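Local coordinates for Box C/D snoRNA protein 1 (Saccharomyces cerevisiae, PDB 6THL) that is required for accumulation of box C/D snoRNAs, a role involved in snoRNA processing, transport to the nucleolus and ribosome biogenesis, at residues R68-V76 with I146-L154. Numbering follows the deposited sequence.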
loop_
_atom_site.group_PDB
_atom_site.type_symbol
_atom_site.label_atom_id
_atom_site.label_comp_id
_atom_site.label_asym_id
_atom_site.label_seq_id
_atom_site.Cartn_x
_atom_site.Cartn_y
_atom_site.Cartn_z
ATOM N N ARG B 68 -21.798 -0.080 -2.949
ATOM C CA ARG B 68 -23.185 0.194 -3.365
ATOM C C ARG B 68 -23.870 -1.040 -3.937
ATOM O O ARG B 68 -24.485 -0.994 -4.986
ATOM C CB ARG B 68 -23.242 1.374 -4.348
ATOM C CG ARG B 68 -23.617 2.687 -3.675
ATOM C CD ARG B 68 -23.428 3.881 -4.598
ATOM N NE ARG B 68 -23.619 5.173 -3.907
ATOM C CZ ARG B 68 -22.990 6.321 -4.216
ATOM N NH1 ARG B 68 -22.100 6.375 -5.214
ATOM N NH2 ARG B 68 -23.240 7.435 -3.519
ATOM N N ILE B 69 -23.730 -2.159 -3.241
ATOM C CA ILE B 69 -24.479 -3.342 -3.572
ATOM C C ILE B 69 -25.787 -3.249 -2.846
ATOM O O ILE B 69 -25.803 -2.961 -1.653
ATOM C CB ILE B 69 -23.770 -4.588 -3.088
ATOM C CG1 ILE B 69 -22.489 -4.785 -3.886
ATOM C CG2 ILE B 69 -24.685 -5.788 -3.223
ATOM C CD1 ILE B 69 -21.472 -5.661 -3.169
ATOM N N LYS B 70 -26.882 -3.531 -3.541
ATOM C CA LYS B 70 -28.221 -3.293 -2.974
ATOM C C LYS B 70 -28.590 -4.381 -1.973
ATOM O O LYS B 70 -28.456 -5.563 -2.278
ATOM C CB LYS B 70 -29.255 -3.187 -4.098
ATOM C CG LYS B 70 -28.802 -2.279 -5.244
ATOM C CD LYS B 70 -29.948 -1.540 -5.928
ATOM C CE LYS B 70 -30.952 -2.465 -6.609
ATOM N NZ LYS B 70 -30.396 -3.228 -7.763
ATOM N N GLU B 71 -29.013 -3.986 -0.775
ATOM C CA GLU B 71 -29.304 -4.962 0.274
ATOM C C GLU B 71 -30.271 -6.010 -0.216
ATOM O O GLU B 71 -30.182 -7.183 0.159
ATOM C CB GLU B 71 -29.868 -4.320 1.536
ATOM C CG GLU B 71 -31.222 -3.633 1.416
ATOM C CD GLU B 71 -31.615 -2.962 2.731
ATOM O OE1 GLU B 71 -31.271 -3.495 3.815
ATOM O OE2 GLU B 71 -32.257 -1.892 2.707
ATOM N N THR B 72 -31.198 -5.571 -1.061
ATOM C CA THR B 72 -32.155 -6.456 -1.703
ATOM C C THR B 72 -31.552 -6.845 -3.049
ATOM O O THR B 72 -31.846 -6.223 -4.078
ATOM C CB THR B 72 -33.496 -5.733 -1.903
ATOM O OG1 THR B 72 -33.285 -4.616 -2.774
ATOM C CG2 THR B 72 -34.061 -5.212 -0.564
ATOM N N ASP B 73 -30.664 -7.833 -3.014
ATOM C CA ASP B 73 -30.071 -8.430 -4.206
ATOM C C ASP B 73 -29.560 -9.778 -3.800
ATOM O O ASP B 73 -28.959 -9.909 -2.727
ATOM C CB ASP B 73 -28.826 -7.671 -4.676
ATOM C CG ASP B 73 -29.102 -6.621 -5.723
ATOM O OD1 ASP B 73 -30.245 -6.428 -6.158
ATOM O OD2 ASP B 73 -28.118 -5.960 -6.113
ATOM N N PHE B 74 -29.727 -10.780 -4.651
ATOM C CA PHE B 74 -29.033 -12.035 -4.395
ATOM C C PHE B 74 -27.531 -11.695 -4.410
ATOM O O PHE B 74 -27.148 -10.674 -4.991
ATOM C CB PHE B 74 -29.374 -13.088 -5.453
ATOM C CG PHE B 74 -30.829 -13.470 -5.505
ATOM C CD1 PHE B 74 -31.521 -13.817 -4.334
ATOM C CD2 PHE B 74 -31.502 -13.535 -6.742
ATOM C CE1 PHE B 74 -32.851 -14.188 -4.397
ATOM C CE2 PHE B 74 -32.832 -13.908 -6.813
ATOM C CZ PHE B 74 -33.508 -14.234 -5.637
ATOM N N LEU B 75 -26.687 -12.525 -3.785
ATOM C CA LEU B 75 -25.237 -12.249 -3.707
ATOM C C LEU B 75 -24.489 -12.197 -5.060
ATOM O O LEU B 75 -23.666 -11.313 -5.294
ATOM C CB LEU B 75 -24.555 -13.266 -2.805
ATOM C CG LEU B 75 -23.071 -12.992 -2.546
ATOM C CD1 LEU B 75 -22.877 -11.716 -1.722
ATOM C CD2 LEU B 75 -22.400 -14.189 -1.878
ATOM N N VAL B 76 -24.743 -13.153 -5.941
ATOM C CA VAL B 76 -24.161 -13.091 -7.278
ATOM C C VAL B 76 -24.563 -11.813 -8.032
ATOM O O VAL B 76 -23.781 -11.311 -8.835
ATOM C CB VAL B 76 -24.524 -14.329 -8.139
ATOM C CG1 VAL B 76 -23.811 -15.565 -7.611
ATOM C CG2 VAL B 76 -26.041 -14.554 -8.211
ATOM N N ILE B 146 -26.177 -18.919 -0.851
ATOM C CA ILE B 146 -26.263 -17.650 -1.549
ATOM C C ILE B 146 -27.511 -17.573 -2.411
ATOM O O ILE B 146 -28.053 -16.489 -2.608
ATOM C CB ILE B 146 -25.004 -17.395 -2.393
ATOM C CG1 ILE B 146 -25.054 -18.159 -3.731
ATOM C CG2 ILE B 146 -23.762 -17.764 -1.584
ATOM C CD1 ILE B 146 -23.755 -18.110 -4.514
ATOM N N HIS B 147 -27.983 -18.729 -2.876
ATOM C CA HIS B 147 -29.071 -18.809 -3.845
ATOM C C HIS B 147 -30.439 -18.873 -3.200
ATOM O O HIS B 147 -31.449 -18.912 -3.882
ATOM C CB HIS B 147 -28.853 -20.018 -4.746
ATOM C CG HIS B 147 -27.545 -19.973 -5.467
ATOM N ND1 HIS B 147 -27.195 -18.928 -6.295
ATOM C CD2 HIS B 147 -26.484 -20.812 -5.450
ATOM C CE1 HIS B 147 -25.983 -19.138 -6.776
ATOM N NE2 HIS B 147 -25.528 -20.274 -6.278
ATOM N N GLU B 148 -30.474 -18.862 -1.884
ATOM C CA GLU B 148 -31.695 -19.092 -1.174
ATOM C C GLU B 148 -32.043 -17.880 -0.334
ATOM O O GLU B 148 -32.867 -17.991 0.546
ATOM C CB GLU B 148 -31.518 -20.339 -0.305
ATOM C CG GLU B 148 -30.536 -21.363 -0.918
ATOM C CD GLU B 148 -30.828 -22.844 -0.615
ATOM O OE1 GLU B 148 -31.941 -23.173 -0.156
ATOM O OE2 GLU B 148 -29.942 -23.696 -0.884
ATOM N N LYS B 149 -31.431 -16.724 -0.625
ATOM C CA LYS B 149 -31.561 -15.489 0.202
ATOM C C LYS B 149 -30.852 -14.256 -0.392
ATOM O O LYS B 149 -29.835 -14.368 -1.084
ATOM C CB LYS B 149 -30.995 -15.707 1.617
ATOM C CG LYS B 149 -32.018 -15.915 2.731
ATOM C CD LYS B 149 -31.285 -16.297 4.015
ATOM C CE LYS B 149 -32.093 -17.172 4.961
ATOM N NZ LYS B 149 -32.573 -16.361 6.106
ATOM N N CYS B 150 -31.391 -13.084 -0.088
ATOM C CA CYS B 150 -30.754 -11.827 -0.449
ATOM C C CYS B 150 -29.692 -11.469 0.622
ATOM O O CYS B 150 -29.752 -11.954 1.768
ATOM C CB CYS B 150 -31.803 -10.711 -0.621
ATOM S SG CYS B 150 -32.658 -10.223 0.908
ATOM N N ILE B 151 -28.721 -10.635 0.232
ATOM C CA ILE B 151 -27.596 -10.226 1.113
ATOM C C ILE B 151 -28.104 -9.779 2.482
ATOM O O ILE B 151 -27.513 -10.128 3.512
ATOM C CB ILE B 151 -26.807 -9.036 0.517
ATOM C CG1 ILE B 151 -26.032 -9.477 -0.712
ATOM C CG2 ILE B 151 -25.830 -8.446 1.524
ATOM C CD1 ILE B 151 -25.674 -8.325 -1.618
ATOM N N GLY B 152 -29.165 -8.966 2.458
ATOM C CA GLY B 152 -29.781 -8.409 3.646
ATOM C C GLY B 152 -30.251 -9.492 4.592
ATOM O O GLY B 152 -30.167 -9.342 5.815
ATOM N N GLU B 153 -30.743 -10.593 4.033
ATOM C CA GLU B 153 -31.176 -11.701 4.864
ATOM C C GLU B 153 -29.938 -12.501 5.250
ATOM O O GLU B 153 -29.709 -12.737 6.430
ATOM C CB GLU B 153 -32.268 -12.548 4.177
ATOM C CG GLU B 153 -33.568 -11.794 3.867
ATOM C CD GLU B 153 -34.491 -11.591 5.077
ATOM O OE1 GLU B 153 -34.025 -11.463 6.228
ATOM O OE2 GLU B 153 -35.721 -11.530 4.871
ATOM N N LEU B 154 -29.096 -12.843 4.276
ATOM C CA LEU B 154 -27.806 -13.504 4.580
ATOM C C LEU B 154 -27.001 -12.818 5.686
ATOM O O LEU B 154 -26.058 -13.407 6.205
ATOM C CB LEU B 154 -26.904 -13.573 3.346
ATOM C CG LEU B 154 -27.084 -14.714 2.350
ATOM C CD1 LEU B 154 -26.085 -14.584 1.193
ATOM C CD2 LEU B 154 -26.943 -16.070 3.030
#
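Two backbone hydrogen bonds tie the loop that follows strand 62-70 to the first turn of helix 151-155: Gly152 N donates to Glu71 O (3.1 Å), and Ile151 N to Asp73 O (3.1 Å). Two N-H groups at the start of the helix thus find acceptors in the loop. Cys150 is the N-cap; its SG accepts a weak bond from Glu153 N. The Ile151 side chain packs against the loop, its CG1 lying anti to the carbonyl carbon (chi1 -70°) and 4.0 Å from Leu75 CD1. Leu75 turns its other methyl, CD2, to Ile146 CG2 (3.8 Å), crossing both isoleucines at about a right angle, while Val76 CG1 meets Ile146 CD1. Replacing Ile151 with an alanine removes the CG1 that packs on Leu75 CD1 and would probably leave a gap between loop and helix. The Phe74 ring presents its edge to Lys149 O, with CD1 3.7 Å away. Within this BCD1 domain, Leu75 and Ile146 both reach Phe123 of strand 122-126, Val76 packs on helix 109-117, and the Glu71 carboxylate, hydrogen-bonded through OE2 to Phe41 N and salt-bridged through OE1 to Arg13, joins the loop to strand 40-49.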